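Local coordinates for protein tartrate dehydrogenase/decarboxylase (Pseudomonas putida, PDB 3FLK) that oxidises tartrate with NAD+ to oxaloglycolate, converts meso-tartrate to D-glycerate and oxidatively decarboxylates D-malate to pyruvate, using magnesium or manganese, at residues A[176-179]-A[180-184]; A[200-203]-A[204-208]; A[228-231]-A[232-236]. The protein carries 1 engineered substitution. One frame throughout, in Å; residues are numbered along the deposited sequence.

Interaction 1: residues A[176-179]-A[180-184]. With SO4 (sulfate ion), chain M.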
loop_
_atom_site.group_PDB
_atom_site.type_symbol
_atom_site.label_atom_id
_atom_site.label_comp_id
_atom_site.label_asym_id
_atom_site.label_seq_id
_atom_site.Cartn_x
_atom_site.Cartn_y
_atom_site.Cartn_z
ATOM N N PHE A 176 -16.676 9.578 10.349
ATOM C CA PHE A 176 -16.766 10.239 11.652
ATOM C C PHE A 176 -18.054 9.886 12.396
ATOM O O PHE A 176 -18.027 9.691 13.611
ATOM C CB PHE A 176 -16.589 11.759 11.521
ATOM C CG PHE A 176 -15.151 12.198 11.516
ATOM C CD1 PHE A 176 -14.507 12.524 12.704
ATOM C CD2 PHE A 176 -14.435 12.267 10.327
ATOM C CE1 PHE A 176 -13.169 12.917 12.712
ATOM C CE2 PHE A 176 -13.095 12.659 10.322
ATOM C CZ PHE A 176 -12.463 12.988 11.516
ATOM N N ASP A 177 -19.167 9.793 11.666
ATOM C CA ASP A 177 -20.433 9.320 12.235
ATOM C C ASP A 177 -20.294 7.902 12.798
ATOM O O ASP A 177 -20.803 7.606 13.880
ATOM C CB ASP A 177 -21.557 9.354 11.192
ATOM C CG ASP A 177 -22.119 10.753 10.969
ATOM O OD1 ASP A 177 -21.865 11.655 11.794
ATOM O OD2 ASP A 177 -22.826 10.951 9.960
ATOM N N LEU A 178 -19.594 7.040 12.056
ATOM C CA LEU A 178 -19.345 5.658 12.470
ATOM C C LEU A 178 -18.487 5.602 13.733
ATOM O O LEU A 178 -18.820 4.891 14.682
ATOM C CB LEU A 178 -18.692 4.863 11.328
ATOM C CG LEU A 178 -18.532 3.341 11.460
ATOM C CD1 LEU A 178 -19.874 2.631 11.525
ATOM C CD2 LEU A 178 -17.711 2.803 10.294
ATOM N N ALA A 179 -17.397 6.369 13.739
ATOM C CA ALA A 179 -16.509 6.470 14.893
ATOM C C ALA A 179 -17.245 6.943 16.151
ATOM O O ALA A 179 -16.987 6.444 17.243
ATOM C CB ALA A 179 -15.345 7.391 14.589
ATOM N N GLU A 180 -18.156 7.899 15.979
ATOM C CA GLU A 180 -18.964 8.433 17.079
ATOM C C GLU A 180 -19.799 7.337 17.758
ATOM O O GLU A 180 -19.942 7.329 18.982
ATOM C CB GLU A 180 -19.857 9.576 16.573
ATOM C CG GLU A 180 -20.726 10.265 17.637
ATOM C CD GLU A 180 -19.923 11.073 18.646
ATOM O OE1 GLU A 180 -18.968 11.764 18.237
ATOM O OE2 GLU A 180 -20.259 11.027 19.852
ATOM N N LYS A 181 -20.327 6.414 16.955
ATOM C CA LYS A 181 -21.141 5.300 17.449
ATOM C C LYS A 181 -20.314 4.215 18.141
ATOM O O LYS A 181 -20.847 3.428 18.930
ATOM C CB LYS A 181 -21.919 4.655 16.303
ATOM C CG LYS A 181 -23.033 5.489 15.710
ATOM C CD LYS A 181 -24.023 4.586 14.986
ATOM C CE LYS A 181 -24.842 5.335 13.952
ATOM N NZ LYS A 181 -24.105 5.470 12.659
ATOM N N ARG A 182 -19.022 4.165 17.831
ATOM C CA ARG A 182 -18.143 3.112 18.339
ATOM C C ARG A 182 -17.540 3.465 19.696
ATOM O O ARG A 182 -17.552 4.629 20.100
ATOM C CB ARG A 182 -17.058 2.775 17.309
ATOM C CG ARG A 182 -17.600 2.032 16.089
ATOM C CD ARG A 182 -16.573 1.914 14.967
ATOM N NE ARG A 182 -15.514 0.949 15.266
ATOM C CZ ARG A 182 -15.564 -0.351 14.974
ATOM N NH1 ARG A 182 -16.630 -0.870 14.374
ATOM N NH2 ARG A 182 -14.542 -1.137 15.288
ATOM N N GLU A 183 -17.025 2.454 20.393
ATOM C CA GLU A 183 -16.492 2.615 21.749
ATOM C C GLU A 183 -15.208 3.450 21.811
ATOM O O GLU A 183 -15.015 4.224 22.752
ATOM C CB GLU A 183 -16.268 1.244 22.401
ATOM C CG GLU A 183 -16.316 1.242 23.935
ATOM C CD GLU A 183 -17.736 1.285 24.502
ATOM O OE1 GLU A 183 -18.666 0.739 23.863
ATOM O OE2 GLU A 183 -17.920 1.860 25.600
ATOM N N ARG A 184 -14.337 3.299 20.814
ATOM C CA ARG A 184 -13.038 3.982 20.830
ATOM C C ARG A 184 -13.073 5.424 20.304
ATOM O O ARG A 184 -12.201 6.228 20.641
ATOM C CB ARG A 184 -11.966 3.149 20.117
ATOM C CG ARG A 184 -11.571 1.895 20.886
ATOM C CD ARG A 184 -10.589 1.038 20.106
ATOM N NE ARG A 184 -9.212 1.503 20.260
ATOM C CZ ARG A 184 -8.185 1.079 19.526
ATOM N NH1 ARG A 184 -8.365 0.177 18.569
ATOM N NH2 ARG A 184 -6.971 1.568 19.746
HETATM S S SO4 M . -17.716 -0.957 18.911
HETATM O O1 SO4 M . -16.412 -0.504 18.438
HETATM O O2 SO4 M . -18.609 -1.142 17.770
HETATM O O3 SO4 M . -17.559 -2.223 19.624
HETATM O O4 SO4 M . -18.284 0.037 19.817
#

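Interaction 2: residues A[200-203]-A[204-208]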
loop_
_atom_site.group_PDB
_atom_site.type_symbol
_atom_site.label_atom_id
_atom_site.label_comp_id
_atom_site.label_asym_id
_atom_site.label_seq_id
_atom_site.Cartn_x
_atom_site.Cartn_y
_atom_site.Cartn_z
HETATM N N MSE A 200 -4.049 15.377 -2.131
HETATM C CA MSE A 200 -3.933 14.986 -0.725
HETATM C C MSE A 200 -3.927 16.135 0.300
HETATM O O MSE A 200 -4.544 15.999 1.358
HETATM C CB MSE A 200 -2.759 14.029 -0.501
HETATM C CG MSE A 200 -2.973 12.609 -1.036
HETATM SE SE MSE A 200 -4.623 11.685 -0.480
HETATM C CE MSE A 200 -4.875 12.418 1.284
ATOM N N PRO A 201 -3.227 17.256 0.011
ATOM C CA PRO A 201 -3.405 18.423 0.885
ATOM C C PRO A 201 -4.869 18.851 0.989
ATOM O O PRO A 201 -5.306 19.284 2.052
ATOM C CB PRO A 201 -2.576 19.505 0.191
ATOM C CG PRO A 201 -1.520 18.741 -0.524
ATOM C CD PRO A 201 -2.234 17.530 -1.045
ATOM N N TYR A 202 -5.615 18.702 -0.103
ATOM C CA TYR A 202 -7.040 19.008 -0.116
ATOM C C TYR A 202 -7.854 18.040 0.751
ATOM O O TYR A 202 -8.722 18.466 1.516
ATOM C CB TYR A 202 -7.579 19.022 -1.547
ATOM C CG TYR A 202 -9.063 19.281 -1.612
ATOM C CD1 TYR A 202 -9.575 20.564 -1.407
ATOM C CD2 TYR A 202 -9.959 18.241 -1.862
ATOM C CE1 TYR A 202 -10.941 20.803 -1.455
ATOM C CE2 TYR A 202 -11.327 18.472 -1.915
ATOM C CZ TYR A 202 -11.809 19.754 -1.711
ATOM O OH TYR A 202 -13.161 19.983 -1.761
ATOM N N TRP A 203 -7.575 16.745 0.610
ATOM C CA TRP A 203 -8.190 15.707 1.442
ATOM C C TRP A 203 -7.948 16.003 2.925
ATOM O O TRP A 203 -8.877 15.939 3.729
ATOM C CB TRP A 203 -7.654 14.326 1.039
ATOM C CG TRP A 203 -8.054 13.165 1.928
ATOM C CD1 TRP A 203 -7.391 12.716 3.040
ATOM C CD2 TRP A 203 -9.175 12.291 1.754
ATOM N NE1 TRP A 203 -8.037 11.628 3.572
ATOM C CE2 TRP A 203 -9.137 11.346 2.805
ATOM C CE3 TRP A 203 -10.216 12.219 0.818
ATOM C CZ2 TRP A 203 -10.102 10.340 2.950
ATOM C CZ3 TRP A 203 -11.176 11.214 0.962
ATOM C CH2 TRP A 203 -11.108 10.289 2.021
ATOM N N ASP A 204 -6.707 16.352 3.268
ATOM C CA ASP A 204 -6.341 16.758 4.632
ATOM C C ASP A 204 -7.137 17.976 5.115
ATOM O O ASP A 204 -7.610 18.000 6.253
ATOM C CB ASP A 204 -4.842 17.055 4.728
ATOM C CG ASP A 204 -3.976 15.815 4.549
ATOM O OD1 ASP A 204 -4.525 14.712 4.337
ATOM O OD2 ASP A 204 -2.738 15.951 4.624
ATOM N N LYS A 205 -7.276 18.975 4.245
ATOM C CA LYS A 205 -8.023 20.195 4.558
ATOM C C LYS A 205 -9.487 19.888 4.883
ATOM O O LYS A 205 -10.035 20.407 5.861
ATOM C CB LYS A 205 -7.925 21.188 3.397
ATOM C CG LYS A 205 -8.230 22.626 3.763
ATOM C CD LYS A 205 -8.000 23.545 2.570
ATOM C CE LYS A 205 -8.185 25.006 2.949
ATOM N NZ LYS A 205 -7.731 25.912 1.853
ATOM N N ARG A 206 -10.112 19.038 4.071
ATOM C CA ARG A 206 -11.502 18.645 4.300
ATOM C C ARG A 206 -11.660 17.755 5.539
ATOM O O ARG A 206 -12.688 17.813 6.214
ATOM C CB ARG A 206 -12.102 17.956 3.067
ATOM C CG ARG A 206 -12.150 18.806 1.784
ATOM C CD ARG A 206 -12.703 20.219 2.015
ATOM N NE ARG A 206 -14.081 20.218 2.504
ATOM C CZ ARG A 206 -14.679 21.258 3.082
ATOM N NH1 ARG A 206 -14.023 22.402 3.259
ATOM N NH2 ARG A 206 -15.935 21.152 3.495
ATOM N N THR A 207 -10.646 16.940 5.825
ATOM C CA THR A 207 -10.636 16.089 7.020
ATOM C C THR A 207 -10.614 16.951 8.284
ATOM O O THR A 207 -11.409 16.733 9.201
ATOM C CB THR A 207 -9.447 15.096 7.020
ATOM O OG1 THR A 207 -9.425 14.370 5.785
ATOM C CG2 THR A 207 -9.571 14.104 8.169
ATOM N N GLU A 208 -9.718 17.938 8.308
ATOM C CA GLU A 208 -9.644 18.919 9.394
ATOM C C GLU A 208 -10.976 19.635 9.592
ATOM O O GLU A 208 -11.429 19.808 10.724
ATOM C CB GLU A 208 -8.544 19.947 9.122
ATOM C CG GLU A 208 -7.130 19.414 9.276
ATOM C CD GLU A 208 -6.083 20.335 8.665
ATOM O OE1 GLU A 208 -6.159 21.566 8.885
ATOM O OE2 GLU A 208 -5.179 19.820 7.968
#

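Interaction 3: residues A[228-231]-A[232-236]. With NAI (1,4-dihydronicotinamide adenine dinucleotide), chain N; SO4 (sulfate ion), chain K.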
loop_
_atom_site.group_PDB
_atom_site.type_symbol
_atom_site.label_atom_id
_atom_site.label_comp_id
_atom_site.label_asym_id
_atom_site.label_seq_id
_atom_site.Cartn_x
_atom_site.Cartn_y
_atom_site.Cartn_z
ATOM N N CYS A 228 0.669 1.665 6.200
ATOM C CA CYS A 228 0.853 0.252 5.863
ATOM C C CYS A 228 1.823 -0.446 6.819
ATOM O O CYS A 228 1.560 -1.563 7.267
ATOM C CB CYS A 228 1.318 0.100 4.413
ATOM S SG CYS A 228 0.017 0.456 3.216
ATOM N N ALA A 229 2.932 0.226 7.130
ATOM C CA ALA A 229 3.914 -0.270 8.093
ATOM C C ALA A 229 3.299 -0.503 9.479
ATOM O O ALA A 229 3.594 -1.504 10.134
ATOM C CB ALA A 229 5.098 0.691 8.187
ATOM N N ARG A 230 2.433 0.417 9.901
ATOM C CA ARG A 230 1.779 0.339 11.210
ATOM C C ARG A 230 0.695 -0.738 11.297
ATOM O O ARG A 230 0.420 -1.251 12.382
ATOM C CB ARG A 230 1.223 1.707 11.623
ATOM C CG ARG A 230 2.306 2.696 12.042
ATOM C CD ARG A 230 1.724 3.936 12.707
ATOM N NE ARG A 230 2.784 4.817 13.202
ATOM C CZ ARG A 230 3.044 6.033 12.728
ATOM N NH1 ARG A 230 2.312 6.547 11.745
ATOM N NH2 ARG A 230 4.033 6.742 13.249
ATOM N N PHE A 231 0.083 -1.078 10.163
ATOM C CA PHE A 231 -0.839 -2.219 10.092
ATOM C C PHE A 231 -0.133 -3.505 10.522
ATOM O O PHE A 231 -0.730 -4.376 11.161
ATOM C CB PHE A 231 -1.397 -2.380 8.670
ATOM C CG PHE A 231 -2.709 -1.670 8.432
ATOM C CD1 PHE A 231 -2.981 -0.436 9.022
ATOM C CD2 PHE A 231 -3.666 -2.231 7.590
ATOM C CE1 PHE A 231 -4.188 0.215 8.794
ATOM C CE2 PHE A 231 -4.880 -1.584 7.351
ATOM C CZ PHE A 231 -5.142 -0.360 7.957
ATOM N N VAL A 232 1.146 -3.601 10.169
ATOM C CA VAL A 232 1.977 -4.753 10.491
ATOM C C VAL A 232 2.559 -4.666 11.905
ATOM O O VAL A 232 2.587 -5.666 12.628
ATOM C CB VAL A 232 3.114 -4.927 9.445
ATOM C CG1 VAL A 232 4.126 -5.985 9.882
ATOM C CG2 VAL A 232 2.528 -5.281 8.080
ATOM N N LEU A 233 3.011 -3.476 12.295
ATOM C CA LEU A 233 3.751 -3.308 13.554
ATOM C C LEU A 233 2.887 -2.963 14.767
ATOM O O LEU A 233 3.185 -3.400 15.880
ATOM C CB LEU A 233 4.881 -2.283 13.391
ATOM C CG LEU A 233 6.053 -2.685 12.487
ATOM C CD1 LEU A 233 6.890 -1.471 12.113
ATOM C CD2 LEU A 233 6.918 -3.756 13.142
ATOM N N GLN A 234 1.833 -2.176 14.564
ATOM C CA GLN A 234 0.911 -1.849 15.661
ATOM C C GLN A 234 -0.554 -1.695 15.219
ATOM O O GLN A 234 -1.110 -0.592 15.250
ATOM C CB GLN A 234 1.396 -0.632 16.472
ATOM C CG GLN A 234 1.843 0.571 15.652
ATOM C CD GLN A 234 2.081 1.814 16.502
ATOM O OE1 GLN A 234 2.079 2.931 15.990
ATOM N NE2 GLN A 234 2.290 1.622 17.804
ATOM N N PRO A 235 -1.191 -2.817 14.827
ATOM C CA PRO A 235 -2.573 -2.783 14.337
ATOM C C PRO A 235 -3.599 -2.436 15.423
ATOM O O PRO A 235 -4.733 -2.075 15.101
ATOM C CB PRO A 235 -2.800 -4.212 13.833
ATOM C CG PRO A 235 -1.860 -5.045 14.635
ATOM C CD PRO A 235 -0.647 -4.189 14.842
ATOM N N GLU A 236 -3.197 -2.531 16.691
ATOM C CA GLU A 236 -4.085 -2.236 17.825
ATOM C C GLU A 236 -4.530 -0.770 17.892
ATOM O O GLU A 236 -5.556 -0.453 18.495
ATOM C CB GLU A 236 -3.438 -2.662 19.154
ATOM C CG GLU A 236 -2.171 -1.886 19.540
ATOM C CD GLU A 236 -0.882 -2.533 19.041
ATOM O OE1 GLU A 236 -0.921 -3.333 18.078
ATOM O OE2 GLU A 236 0.182 -2.239 19.627
HETATM P PA NAI N . 8.655 9.082 9.279
HETATM O O1A NAI N . 9.462 8.114 8.502
HETATM O O2A NAI N . 9.424 10.315 9.553
HETATM O O5B NAI N . 8.200 8.425 10.674
HETATM C C5B NAI N . 7.230 7.406 10.746
HETATM C C4B NAI N . 7.344 6.646 12.066
HETATM O O4B NAI N . 8.521 5.859 12.092
HETATM C C3B NAI N . 7.411 7.584 13.261
HETATM O O3B NAI N . 6.618 7.046 14.294
HETATM C C2B NAI N . 8.876 7.594 13.649
HETATM O O2B NAI N . 9.076 7.759 15.035
HETATM C C1B NAI N . 9.387 6.254 13.142
HETATM N N9A NAI N . 10.765 6.383 12.646
HETATM C C8A NAI N . 11.169 6.976 11.476
HETATM N N7A NAI N . 12.514 6.882 11.389
HETATM C C5A NAI N . 12.974 6.237 12.477
HETATM C C6A NAI N . 14.255 5.881 12.880
HETATM N N6A NAI N . 15.302 6.129 12.097
HETATM N N1A NAI N . 14.423 5.206 14.074
HETATM C C2A NAI N . 13.331 4.893 14.862
HETATM N N3A NAI N . 12.060 5.254 14.454
HETATM C C4A NAI N . 11.885 5.913 13.279
HETATM O O3 NAI N . 7.325 9.356 8.417
HETATM P PN NAI N . 6.120 10.358 8.780
HETATM O O1N NAI N . 5.965 10.441 10.250
HETATM O O2N NAI N . 4.980 9.928 7.945
HETATM O O5D NAI N . 6.636 11.764 8.195
HETATM C C5D NAI N . 7.260 12.739 9.006
HETATM C C4D NAI N . 7.845 13.837 8.121
HETATM O O4D NAI N . 8.889 13.319 7.314
HETATM C C3D NAI N . 6.816 14.429 7.171
HETATM O O3D NAI N . 7.008 15.823 7.131
HETATM C C2D NAI N . 7.151 13.810 5.826
HETATM O O2D NAI N . 6.794 14.657 4.759
HETATM C C1D NAI N . 8.654 13.601 5.943
HETATM N N1N NAI N . 9.217 12.508 5.121
HETATM C C2N NAI N . 10.370 12.755 4.424
HETATM C C3N NAI N . 10.959 11.759 3.646
HETATM C C7N NAI N . 12.328 11.986 3.075
HETATM O O7N NAI N . 13.109 13.048 3.574
HETATM N N7N NAI N . 12.784 11.182 2.111
HETATM C C4N NAI N . 10.366 10.497 3.589
HETATM C C5N NAI N . 9.194 10.249 4.307
HETATM C C6N NAI N . 8.628 11.264 5.077
HETATM S S SO4 K . 2.735 5.561 19.353
HETATM O O1 SO4 K . 3.571 4.571 20.027
HETATM O O2 SO4 K . 3.529 6.268 18.352
HETATM O O3 SO4 K . 1.612 4.896 18.698
HETATM O O4 SO4 K . 2.227 6.516 20.334
#

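Interaction 1: residues A[176-179]-A[180-184]
Glu-180 N donates to Phe-176 O at 3.0 Å, a regular i to i+4 helical bond with an N-H...O angle of 152°. Two residues on, the pattern tightens: Arg-182 N takes Ala-179 O, three residues back, at 3.1 Å, from well above the carbonyl plane. The bonds from Lys-181 N to Asp-177 O and Leu-178 O, and from Arg-182 N to Leu-178 O, are all weak; the helix gives way at Arg-182, whose backbone leaves helical angles (psi 163°). Beyond it, Glu-183 N binds O4 of a sulfate at 2.8 Å, and O1 of the same ion sits 3.5 Å above the centre of the Arg-182 guanidinium plane. One oxygen of the ion, which probably comes from the crystallisation liquor, thus faces the guanidinium while another takes a backbone N-H. The guanidinium also has a carboxylate partner, since NE makes a salt bridge to Asp-239.

The aliphatic part of Arg-182 turns back along the helix end. With CG anti to the carbonyl carbon (chi1 -71°), CG comes 3.4 Å from Leu-178 O and CD comes 4.3 Å from CG of Leu-178. Leu-178 and Arg-182 both lie against Val-131 of strand 129-135. On another side, Phe-176 and Ala-179 rest on Val-187 of strand 186-191. Asp-177 and Glu-180 send their carboxylates outward from this turn, to Tyr-214 and His-216 respectively. Lys-181 CG lies over Asp-177 O at 3.6 Å, but its amine stays well short of the Asp-177 carboxylate, which pairs with Lys-173. This is the C-terminal end of helix 165-181, a helix terminus that passes from i+4 to i+3 bonding before the chain enters parallel strand 186-191 of the large mixed sheet.

Interaction 2: residues A[200-203]-A[204-208]
Tyr-202 and Arg-206 leave their helix with different first torsions, and this brings them alongside each other. The tyrosine CG is anti to its own nitrogen (chi1 178°), which swings the ring toward the following turn; Arg-206 starts anti to its carbonyl carbon and bends at chi2 and chi3, folding its methylenes against that ring. Arg-206 CG lies over one face, displaced toward the rim, 3.9 Å from the ring centroid, in a CH-pi contact. The two side chains then run the same way, ring and guanidinium planes only 24° apart. Their polar ends diverge in partner: Tyr-202 OH bonds Glu-155 of the second subunit, whereas Arg-206 NH2 makes a salt bridge to Asp-169 of helix 165-181.

This stretch belongs to helix 199-211, the crossover of the beta-alpha-beta unit made with strands 186-191 and 218-223. Regular i to i+4 bonds run through it, among them Asp-204 N to Met-200 O at 2.9 Å and nearly straight (170°). Trp-203 O is gripped twice, by Thr-207 N at 2.9 Å and by Thr-207 OG1 at 2.6 Å, the hydroxyl coming from above the carbonyl plane. That hydroxyl oxygen also sits over one indole face, 3.8 Å from NE1, while the indole N-H itself is used by Ser-189 of the neighbouring strand.

The Asp-204 side chain runs roughly perpendicular to that of Trp-203 and brings OD1 to the ring edge, in its plane, 3.7 Å from Trp-203 CD1. From the preceding turn the selenomethionine Met-200, bent at chi2 and chi3, presents its CE methyl to the same oxygen at 3.8 Å. The buried carboxylate is satisfied by Thr-191, Ser-193 and a salt bridge to Lys-221, which would probably stabilise its negative charge.

Interaction 3: residues A[228-231]-A[232-236]
Arg-230 and Gln-234 meet across the last turn of helix 224-233, a helix-terminus contact that supplies Arg-230 to the NADH pocket. Gln-234 N closes the turn on Arg-230 O at 2.8 Å, one step after Leu-233 N has bonded Ala-229 O at 3.0 Å, and Gln-234 is the first residue to abandon helical angles. Its CG is wedged between backbone N and carbonyl carbon (chi1 47°), which sends the extended chain alongside that of Arg-230. The amide and guanidinium planes stand 40° apart, and Gln-234 OE1 lies 3.5 Å from Arg-230 CD. Further out, Arg-230 NH2 reaches O3B of the adenosine ribose of NADH near the guanidinium plane, in a short but bent and weak bond of 2.8 Å. Gln-234 NE2 makes a long, weak bond to a sulfate that Arg-237 also holds.

Pro-235, next along, has no N-H to offer Phe-231 O, and packs CB against that oxygen at 3.4 Å instead. Buried Phe-231 O has no polar partner in the model. The Phe-231 ring lies among Phe-130 of strand 129-135, Phe-238, and Leu-251 and Leu-254 of helix 245-258, while Cys-228, Ala-229 and Val-232 pack on Ile-250, Ala-257 and Leu-254 of the second subunit.

Interactions 1 and 3 are helix ends about 21 Å apart between centres, and they touch: Arg-184 NH2 lies 2.8 Å from Glu-236 O, a probable hydrogen bond. Interaction 2, within a helix, comes within about 4 Å of interaction 1 at the nearest atoms, and Phe-176 packs on Met-210 and Ala-211 of helix 199-211. Interactions 2 and 3 stay about 13 Å apart at their nearest atoms, yet both touch the second subunit. Interaction 3 alone reaches NADH, which is bound largely by that other subunit, and the Ala-229 side chain of interaction 3 is about 9 Å from magnesium. Asp-204 of interaction 2 lies about 10 Å from a dinucleotide; interaction 1 is remote from the annotated sites.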